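Local coordinates for probable sugar kinase (Clostridium perfringens, PDB 3KZH), which probably phosphorylates a sugar or related substrate as a carbohydrate kinase of the pfkB family, at residues L9-A14 with R46-N51; N162-P167 with S258-L263; K221-L226 with Y265-K270. One frame throughout, in Å; residues are numbered along the deposited sequence.

Overall arrangement
All three interactions lay a helix against the same large mixed sheet. Interaction 1 uses helix 44-54. Interactions 2 and 3 share helix 255-268, with interaction 2 upstream of interaction 3 along it. Interactions 1 and 2 lie deep, their centres about 7 Å and 6 Å from the centre of the chain. Interaction 3 is farther out, at about 13 Å, and includes the partly exposed Lys221. In interaction 1 small aliphatic groups meet, while the charged groups of the helix bond among themselves. Interaction 2 adds a carboxylate beside the bound glucose. Interaction 3 gathers an aromatic ring and a lysine chain around a tyrosine hydroxyl. Ile48 touches Asp166, and Leu263 touches Phe223, linking neighbouring contacts.

Interaction 1: L9-A14 with R46-N51; sequences LLVFGA and RNIAEN
Arg46, which meets Ala14 across this contact through its backbone N and CB, sends its flat guanidinium group forward along its own helix, toward the next turn. There the group presents an edge to Glu50, whose CD lies in the guanidinium plane. The salt bridge from Arg46 NH2 to Glu50 OE1 is 2.5 Å long and uses the lone pair of OE1 that faces away from OE2. Its N-H...O angle of 131° shows a bent bond. Arg46 NH1 also donates to OD1 of Asn47, and that bond is modelled very short. The arginine chain folds at chi2 and chi3, which brings the group round to these partners. Glu50 OE2 is in turn salt-bridged to Arg54.

The setting is the ribokinase-like fold of the pfkB family. Strand 9-12 runs in the main sheet, between strands 59-62 and 139-143. Helix 44-54 packs on a face of that sheet. Between the two segments the chain makes strands 16-23 and 32-42 of the separate four-stranded sheet.

The strand meets the helix mainly through Val11. Its CG2 is 4.2 Å from Ala49 CB and 4.5 Å from Ile48 CG2, so one methyl branch serves both residues. Val11 and Ala49 are closely matched along the backbones, with CA atoms 6.4 Å apart. Ile48 also touches Val141 and Val260, and Ala49 also rests on Phe61. Asn47 ND2 is hydrogen-bonded to Asp257 OD2.

Past the strand, the chain approaches the helix again at Ala14. No hydrogen bond joins the two segments here. Ala14 O lies 3.6 Å from Arg46 N and 3.8 Å from Arg46 CB.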
loop_
_atom_site.group_PDB
_atom_site.type_symbol
_atom_site.label_atom_id
_atom_site.label_comp_id
_atom_site.label_asym_id
_atom_site.label_seq_id
_atom_site.Cartn_x
_atom_site.Cartn_y
_atom_site.Cartn_z
ATOM N N LEU A 9 -0.431 -27.456 6.314
ATOM C CA LEU A 9 0.571 -27.467 5.254
ATOM C C LEU A 9 1.387 -26.207 5.426
ATOM O O LEU A 9 0.831 -25.119 5.582
ATOM C CB LEU A 9 -0.071 -27.439 3.857
ATOM C CG LEU A 9 0.721 -28.115 2.720
ATOM C CD1 LEU A 9 -0.250 -28.532 1.673
ATOM C CD2 LEU A 9 1.863 -27.315 2.120
ATOM N N LEU A 10 2.704 -26.364 5.342
ATOM C CA LEU A 10 3.603 -25.243 5.460
ATOM C C LEU A 10 4.140 -24.812 4.112
ATOM O O LEU A 10 4.527 -25.643 3.292
ATOM C CB LEU A 10 4.752 -25.556 6.424
ATOM C CG LEU A 10 5.825 -24.486 6.702
ATOM C CD1 LEU A 10 5.234 -23.223 7.324
ATOM C CD2 LEU A 10 6.879 -25.076 7.607
ATOM N N VAL A 11 4.084 -23.505 3.873
ATOM C CA VAL A 11 4.611 -22.903 2.658
ATOM C C VAL A 11 5.682 -21.961 3.194
ATOM O O VAL A 11 5.419 -21.183 4.109
ATOM C CB VAL A 11 3.516 -22.121 1.846
ATOM C CG1 VAL A 11 4.109 -21.522 0.568
ATOM C CG2 VAL A 11 2.343 -23.033 1.488
ATOM N N PHE A 12 6.900 -22.094 2.675
ATOM C CA PHE A 12 8.033 -21.266 3.098
ATOM C C PHE A 12 8.601 -20.519 1.884
ATOM O O PHE A 12 9.086 -21.151 0.958
ATOM C CB PHE A 12 9.103 -22.173 3.760
ATOM C CG PHE A 12 10.304 -21.438 4.315
ATOM C CD1 PHE A 12 10.275 -20.910 5.618
ATOM C CD2 PHE A 12 11.489 -21.312 3.557
ATOM C CE1 PHE A 12 11.419 -20.254 6.181
ATOM C CE2 PHE A 12 12.637 -20.665 4.092
ATOM C CZ PHE A 12 12.598 -20.135 5.415
ATOM N N GLY A 13 8.573 -19.187 1.920
ATOM C CA GLY A 13 9.088 -18.386 0.818
ATOM C C GLY A 13 8.753 -16.900 0.847
ATOM O O GLY A 13 8.111 -16.413 1.772
ATOM N N ALA A 14 9.125 -16.202 -0.223
ATOM C CA ALA A 14 8.933 -14.753 -0.369
ATOM C C ALA A 14 7.518 -14.191 -0.591
ATOM O O ALA A 14 6.638 -14.871 -1.109
ATOM C CB ALA A 14 9.865 -14.238 -1.455
ATOM N N ARG A 46 3.731 -16.902 -1.949
ATOM C CA ARG A 46 2.583 -16.171 -1.393
ATOM C C ARG A 46 1.317 -16.458 -2.183
ATOM O O ARG A 46 0.233 -16.494 -1.612
ATOM C CB ARG A 46 2.835 -14.655 -1.339
ATOM C CG ARG A 46 1.902 -13.901 -0.357
ATOM C CD ARG A 46 1.293 -12.645 -0.945
ATOM N NE ARG A 46 -0.004 -12.918 -1.572
ATOM C CZ ARG A 46 -0.170 -13.224 -2.851
ATOM N NH1 ARG A 46 0.878 -13.279 -3.648
ATOM N NH2 ARG A 46 -1.355 -13.570 -3.309
ATOM N N ASN A 47 1.481 -16.667 -3.490
ATOM C CA ASN A 47 0.385 -16.992 -4.391
ATOM C C ASN A 47 -0.084 -18.421 -4.094
ATOM O O ASN A 47 -1.286 -18.669 -4.042
ATOM C CB ASN A 47 0.816 -16.882 -5.874
ATOM C CG ASN A 47 1.364 -15.498 -6.252
ATOM O OD1 ASN A 47 0.875 -14.471 -5.800
ATOM N ND2 ASN A 47 2.384 -15.484 -7.101
ATOM N N ILE A 48 0.862 -19.340 -3.857
ATOM C CA ILE A 48 0.537 -20.745 -3.551
ATOM C C ILE A 48 -0.307 -20.813 -2.272
ATOM O O ILE A 48 -1.401 -21.381 -2.290
ATOM C CB ILE A 48 1.819 -21.655 -3.414
ATOM C CG1 ILE A 48 2.524 -21.781 -4.767
ATOM C CG2 ILE A 48 1.453 -23.057 -2.921
ATOM C CD1 ILE A 48 3.906 -22.436 -4.730
ATOM N N ALA A 49 0.190 -20.165 -1.212
ATOM C CA ALA A 49 -0.472 -20.086 0.090
ATOM C C ALA A 49 -1.880 -19.491 0.012
ATOM O O ALA A 49 -2.790 -19.993 0.680
ATOM C CB ALA A 49 0.372 -19.296 1.049
ATOM N N GLU A 50 -2.063 -18.473 -0.842
ATOM C CA GLU A 50 -3.382 -17.841 -1.033
ATOM C C GLU A 50 -4.356 -18.827 -1.680
ATOM O O GLU A 50 -5.439 -19.059 -1.130
ATOM C CB GLU A 50 -3.330 -16.530 -1.861
ATOM C CG GLU A 50 -4.636 -15.718 -1.708
ATOM C CD GLU A 50 -4.833 -14.522 -2.642
ATOM O OE1 GLU A 50 -3.865 -13.835 -3.017
ATOM O OE2 GLU A 50 -6.004 -14.241 -2.978
ATOM N N ASN A 51 -3.929 -19.450 -2.784
ATOM C CA ASN A 51 -4.729 -20.439 -3.531
ATOM C C ASN A 51 -5.160 -21.632 -2.651
ATOM O O ASN A 51 -6.271 -22.144 -2.789
ATOM C CB ASN A 51 -3.948 -20.983 -4.739
ATOM C CG ASN A 51 -3.758 -19.969 -5.846
ATOM O OD1 ASN A 51 -2.641 -19.495 -6.094
ATOM N ND2 ASN A 51 -4.831 -19.685 -6.565
#

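Interaction 2: N162-P167 with S258-L263; sequences NFILDP and SFVAGL. With BGC (beta-D-glucopyranose), chain C.
Asp166 and Val260 point toward each other's segments, and their side chains cross at a slant. Val260 CG2 is 3.3 Å from Asp166 OD2 and 3.9 Å from Asp166 CG. A methyl group therefore sits against one carboxylate oxygen, and no hydrogen bond joins the segments. With CG anti to the backbone N (chi1 -173°), the Asp166 carboxylate stands between Val260 and the sugar and divides its oxygens between them. OD2 faces Val260 of helix 255-268. OD1 lies 2.9 Å from O1 of the bound beta-D-glucopyranose, though the proton of that hydroxyl has another acceptor within reach. Val168 O and Glu192 OE2 also bond to the sugar.

The two branches of Val260 are shared in the same way. CG2 goes to the aspartate, while CG1 turns to Ile164, 4.3 Å from its CG2. Ile164 and Asp166 are two residues apart on the strand, so both face the helix.

This is strand-on-helix packing at the sugar pocket of a ribokinase-like fold. Strand 162-166 is bordered by strands 139-143 and 185-186. Helix 255-268 covers one face of it, and helix 44-54 joins at Asp166 through Val44 and Ile48. Phe163 and Leu165 pack on helix 147-157.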
loop_
_atom_site.group_PDB
_atom_site.type_symbol
_atom_site.label_atom_id
_atom_site.label_comp_id
_atom_site.label_asym_id
_atom_site.label_seq_id
_atom_site.Cartn_x
_atom_site.Cartn_y
_atom_site.Cartn_z
ATOM N N ASN A 162 7.325 -33.706 4.531
ATOM C CA ASN A 162 7.383 -34.024 3.114
ATOM C C ASN A 162 7.467 -32.777 2.224
ATOM O O ASN A 162 6.481 -32.077 2.002
ATOM C CB ASN A 162 6.169 -34.866 2.743
ATOM C CG ASN A 162 6.216 -36.278 3.302
ATOM O OD1 ASN A 162 5.176 -36.843 3.642
ATOM N ND2 ASN A 162 7.401 -36.881 3.324
ATOM N N PHE A 163 8.650 -32.538 1.679
ATOM C CA PHE A 163 8.907 -31.372 0.840
ATOM C C PHE A 163 8.365 -31.389 -0.593
ATOM O O PHE A 163 8.398 -32.415 -1.267
ATOM C CB PHE A 163 10.401 -31.081 0.830
ATOM C CG PHE A 163 10.920 -30.506 2.098
ATOM C CD1 PHE A 163 10.844 -29.132 2.334
ATOM C CD2 PHE A 163 11.543 -31.332 3.053
ATOM C CE1 PHE A 163 11.389 -28.562 3.516
ATOM C CE2 PHE A 163 12.091 -30.785 4.232
ATOM C CZ PHE A 163 12.014 -29.394 4.466
ATOM N N ILE A 164 7.847 -30.239 -1.033
ATOM C CA ILE A 164 7.288 -30.067 -2.380
ATOM C C ILE A 164 8.036 -28.943 -3.129
ATOM O O ILE A 164 8.088 -27.807 -2.659
ATOM C CB ILE A 164 5.739 -29.755 -2.346
ATOM C CG1 ILE A 164 4.973 -30.818 -1.534
ATOM C CG2 ILE A 164 5.173 -29.677 -3.775
ATOM C CD1 ILE A 164 3.509 -30.529 -1.302
ATOM N N LEU A 165 8.574 -29.266 -4.307
ATOM C CA LEU A 165 9.306 -28.297 -5.123
ATOM C C LEU A 165 8.572 -27.698 -6.327
ATOM O O LEU A 165 8.010 -28.420 -7.149
ATOM C CB LEU A 165 10.642 -28.897 -5.615
ATOM C CG LEU A 165 11.624 -28.091 -6.495
ATOM C CD1 LEU A 165 12.128 -26.839 -5.788
ATOM C CD2 LEU A 165 12.791 -28.951 -6.949
ATOM N N ASP A 166 8.656 -26.368 -6.429
ATOM C CA ASP A 166 8.121 -25.581 -7.539
ATOM C C ASP A 166 9.433 -24.943 -8.067
ATOM O O ASP A 166 9.904 -23.960 -7.503
ATOM C CB ASP A 166 7.149 -24.499 -7.030
ATOM C CG ASP A 166 6.426 -23.751 -8.166
ATOM O OD1 ASP A 166 6.999 -23.607 -9.264
ATOM O OD2 ASP A 166 5.272 -23.306 -7.963
ATOM N N PRO A 167 10.037 -25.494 -9.146
ATOM C CA PRO A 167 11.292 -24.968 -9.711
ATOM C C PRO A 167 11.377 -23.533 -10.241
ATOM O O PRO A 167 12.484 -23.068 -10.499
ATOM C CB PRO A 167 11.639 -25.983 -10.810
ATOM C CG PRO A 167 10.976 -27.227 -10.361
ATOM C CD PRO A 167 9.646 -26.713 -9.873
ATOM N N SER A 258 -1.097 -22.168 -8.658
ATOM C CA SER A 258 -2.399 -22.729 -8.344
ATOM C C SER A 258 -2.384 -24.242 -8.445
ATOM O O SER A 258 -3.128 -24.904 -7.712
ATOM C CB SER A 258 -3.447 -22.186 -9.297
ATOM O OG SER A 258 -3.644 -20.821 -9.076
ATOM N N PHE A 259 -1.552 -24.783 -9.350
ATOM C CA PHE A 259 -1.426 -26.237 -9.511
ATOM C C PHE A 259 -0.784 -26.840 -8.276
ATOM O O PHE A 259 -1.241 -27.879 -7.815
ATOM C CB PHE A 259 -0.616 -26.647 -10.764
ATOM C CG PHE A 259 -0.649 -28.137 -11.054
ATOM C CD1 PHE A 259 -1.715 -28.697 -11.770
ATOM C CD2 PHE A 259 0.336 -29.002 -10.534
ATOM C CE1 PHE A 259 -1.816 -30.106 -11.952
ATOM C CE2 PHE A 259 0.252 -30.406 -10.709
ATOM C CZ PHE A 259 -0.828 -30.961 -11.417
ATOM N N VAL A 260 0.259 -26.184 -7.750
ATOM C CA VAL A 260 0.988 -26.638 -6.551
ATOM C C VAL A 260 0.043 -26.649 -5.346
ATOM O O VAL A 260 0.065 -27.575 -4.521
ATOM C CB VAL A 260 2.256 -25.755 -6.254
ATOM C CG1 VAL A 260 2.941 -26.172 -4.951
ATOM C CG2 VAL A 260 3.263 -25.892 -7.383
ATOM N N ALA A 261 -0.824 -25.637 -5.309
ATOM C CA ALA A 261 -1.820 -25.501 -4.266
ATOM C C ALA A 261 -2.842 -26.633 -4.284
ATOM O O ALA A 261 -3.249 -27.131 -3.236
ATOM C CB ALA A 261 -2.491 -24.172 -4.373
ATOM N N GLY A 262 -3.185 -27.067 -5.496
ATOM C CA GLY A 262 -4.136 -28.145 -5.694
ATOM C C GLY A 262 -3.576 -29.487 -5.282
ATOM O O GLY A 262 -4.341 -30.362 -4.898
ATOM N N LEU A 263 -2.252 -29.654 -5.417
ATOM C CA LEU A 263 -1.534 -30.863 -4.982
ATOM C C LEU A 263 -1.616 -30.900 -3.466
ATOM O O LEU A 263 -1.816 -31.955 -2.869
ATOM C CB LEU A 263 -0.051 -30.819 -5.377
ATOM C CG LEU A 263 0.351 -30.851 -6.850
ATOM C CD1 LEU A 263 1.861 -30.736 -6.960
ATOM C CD2 LEU A 263 -0.166 -32.121 -7.514
HETATM C C2 BGC C . 6.825 -22.647 -13.959
HETATM C C3 BGC C . 5.393 -22.568 -14.571
HETATM C C4 BGC C . 4.893 -24.073 -14.555
HETATM C C5 BGC C . 4.891 -24.701 -13.097
HETATM C C6 BGC C . 4.461 -26.110 -13.013
HETATM C C1 BGC C . 6.711 -23.196 -12.539
HETATM O O1 BGC C . 7.846 -23.235 -12.035
HETATM O O2 BGC C . 7.305 -21.474 -13.904
HETATM O O3 BGC C . 5.597 -22.164 -15.771
HETATM O O4 BGC C . 3.689 -24.102 -15.086
HETATM O O5 BGC C . 6.179 -24.598 -12.537
#

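Interaction 3: K221-L226 with Y265-K270; sequences KVFISL and YGYMNK
Tyr267 reaches strand 221-225 with its phenol end, where Phe223 and Lys221 receive it. The aromatic part of the contact is edge-on for the phenylalanine. Tyr267 OH lies near the Phe223 ring plane, 3.3 Å from CE2. The two side chains arrive from opposite directions.

The aliphatic part belongs to Lys221, which slides past Tyr267 in the reverse sense. Its CB is 3.5 Å and its CD 3.7 Å from Tyr267 OH. The lysine chain bends at chi2 (-132°), and this keeps CD beside the tyrosine, 4.1 Å from CE1.

In the ribokinase-like fold this contact joins the last turn of helix 255-268 to strand 221-225. That strand has a parallel neighbour, 185-186, and an antiparallel one, 231-234. Phe223 also packs on Ile273 and Val277 of the following helix.

The polar bonds lie at the end of the helix or go outside the two segments. The buried Tyr267 OH is hydrogen-bonded to Thr185 OG1. A Schellman motif ends the helix, with Lys270 at positive phi and its N bonded to Tyr267 O. Asn269 ND2 donates to Tyr265 O at 2.8 Å from above the carbonyl plane, and lies over the centre of one face of the Tyr265 ring.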
loop_
_atom_site.group_PDB
_atom_site.type_symbol
_atom_site.label_atom_id
_atom_site.label_comp_id
_atom_site.label_asym_id
_atom_site.label_seq_id
_atom_site.Cartn_x
_atom_site.Cartn_y
_atom_site.Cartn_z
ATOM N N LYS A 221 6.629 -38.561 -5.641
ATOM C CA LYS A 221 5.603 -38.194 -6.626
ATOM C C LYS A 221 6.089 -37.174 -7.657
ATOM O O LYS A 221 6.615 -36.122 -7.290
ATOM C CB LYS A 221 4.342 -37.657 -5.916
ATOM C CG LYS A 221 3.753 -38.561 -4.836
ATOM C CD LYS A 221 2.268 -38.742 -4.964
ATOM C CE LYS A 221 1.768 -39.819 -3.999
ATOM N NZ LYS A 221 1.905 -39.422 -2.575
ATOM N N VAL A 222 5.904 -37.489 -8.944
ATOM C CA VAL A 222 6.324 -36.608 -10.043
ATOM C C VAL A 222 5.165 -36.056 -10.878
ATOM O O VAL A 222 4.312 -36.800 -11.322
ATOM C CB VAL A 222 7.343 -37.320 -10.999
ATOM C CG1 VAL A 222 7.821 -36.369 -12.124
ATOM C CG2 VAL A 222 8.536 -37.823 -10.224
ATOM N N PHE A 223 5.161 -34.741 -11.077
ATOM C CA PHE A 223 4.152 -34.054 -11.886
ATOM C C PHE A 223 4.882 -33.150 -12.888
ATOM O O PHE A 223 5.619 -32.252 -12.487
ATOM C CB PHE A 223 3.209 -33.205 -11.017
ATOM C CG PHE A 223 2.404 -33.994 -10.029
ATOM C CD1 PHE A 223 1.227 -34.653 -10.424
ATOM C CD2 PHE A 223 2.858 -34.143 -8.705
ATOM C CE1 PHE A 223 0.517 -35.469 -9.511
ATOM C CE2 PHE A 223 2.155 -34.955 -7.783
ATOM C CZ PHE A 223 0.975 -35.622 -8.198
ATOM N N ILE A 224 4.731 -33.431 -14.183
ATOM C CA ILE A 224 5.381 -32.632 -15.228
ATOM C C ILE A 224 4.329 -31.890 -16.066
ATOM O O ILE A 224 3.527 -32.517 -16.765
ATOM C CB ILE A 224 6.351 -33.501 -16.150
ATOM C CG1 ILE A 224 7.436 -34.180 -15.305
ATOM C CG2 ILE A 224 7.095 -32.605 -17.154
ATOM C CD1 ILE A 224 8.154 -35.341 -15.975
ATOM N N SER A 225 4.329 -30.558 -15.967
ATOM C CA SER A 225 3.399 -29.700 -16.720
ATOM C C SER A 225 3.848 -29.687 -18.172
ATOM O O SER A 225 5.036 -29.540 -18.440
ATOM C CB SER A 225 3.407 -28.261 -16.192
ATOM O OG SER A 225 3.053 -28.202 -14.837
ATOM N N LEU A 226 2.907 -29.893 -19.096
ATOM C CA LEU A 226 3.207 -29.923 -20.531
ATOM C C LEU A 226 2.400 -28.873 -21.288
ATOM O O LEU A 226 1.973 -29.102 -22.427
ATOM C CB LEU A 226 2.907 -31.317 -21.095
ATOM C CG LEU A 226 3.494 -32.552 -20.410
ATOM C CD1 LEU A 226 2.854 -33.785 -20.996
ATOM C CD2 LEU A 226 5.015 -32.567 -20.542
ATOM N N TYR A 265 -4.004 -29.524 -1.637
ATOM C CA TYR A 265 -5.381 -29.903 -1.297
ATOM C C TYR A 265 -5.574 -31.427 -1.392
ATOM O O TYR A 265 -6.118 -32.050 -0.465
ATOM C CB TYR A 265 -6.374 -29.172 -2.223
ATOM C CG TYR A 265 -7.841 -29.488 -1.977
ATOM C CD1 TYR A 265 -8.600 -28.732 -1.065
ATOM C CD2 TYR A 265 -8.464 -30.592 -2.619
ATOM C CE1 TYR A 265 -9.952 -29.068 -0.782
ATOM C CE2 TYR A 265 -9.813 -30.940 -2.344
ATOM C CZ TYR A 265 -10.548 -30.176 -1.426
ATOM O OH TYR A 265 -11.850 -30.532 -1.150
ATOM N N GLY A 266 -5.123 -31.997 -2.516
ATOM C CA GLY A 266 -5.235 -33.424 -2.781
ATOM C C GLY A 266 -4.581 -34.325 -1.753
ATOM O O GLY A 266 -5.174 -35.313 -1.322
ATOM N N TYR A 267 -3.373 -33.941 -1.338
ATOM C CA TYR A 267 -2.589 -34.655 -0.333
ATOM C C TYR A 267 -3.253 -34.637 1.045
ATOM O O TYR A 267 -3.352 -35.668 1.703
ATOM C CB TYR A 267 -1.196 -34.019 -0.210
ATOM C CG TYR A 267 -0.234 -34.263 -1.357
ATOM C CD1 TYR A 267 -0.532 -35.192 -2.376
ATOM C CD2 TYR A 267 0.999 -33.575 -1.424
ATOM C CE1 TYR A 267 0.357 -35.437 -3.427
ATOM C CE2 TYR A 267 1.920 -33.820 -2.489
ATOM C CZ TYR A 267 1.580 -34.754 -3.482
ATOM O OH TYR A 267 2.421 -35.022 -4.529
HETATM N N MSE A 268 -3.765 -33.468 1.428
HETATM C CA MSE A 268 -4.419 -33.250 2.716
HETATM C C MSE A 268 -5.747 -34.014 2.836
HETATM O O MSE A 268 -6.097 -34.505 3.912
HETATM C CB MSE A 268 -4.593 -31.737 2.971
HETATM C CG MSE A 268 -3.281 -30.926 3.000
HETATM SE SE MSE A 268 -2.258 -31.372 4.560
HETATM C CE MSE A 268 -0.490 -31.119 4.084
ATOM N N ASN A 269 -6.412 -34.211 1.701
ATOM C CA ASN A 269 -7.681 -34.937 1.656
ATOM C C ASN A 269 -7.548 -36.404 1.233
ATOM O O ASN A 269 -8.557 -37.076 0.995
ATOM C CB ASN A 269 -8.700 -34.189 0.784
ATOM C CG ASN A 269 -9.072 -32.842 1.368
ATOM O OD1 ASN A 269 -9.719 -32.768 2.414
ATOM N ND2 ASN A 269 -8.624 -31.772 0.728
ATOM N N LYS A 270 -6.302 -36.899 1.202
ATOM C CA LYS A 270 -5.932 -38.288 0.833
ATOM C C LYS A 270 -6.584 -38.861 -0.440
ATOM O O LYS A 270 -6.873 -40.056 -0.519
ATOM C CB LYS A 270 -6.153 -39.260 2.012
ATOM C CG LYS A 270 -5.246 -39.054 3.215
ATOM C CD LYS A 270 -5.969 -38.279 4.309
ATOM C CE LYS A 270 -5.095 -38.071 5.538
ATOM N NZ LYS A 270 -4.777 -39.349 6.229
#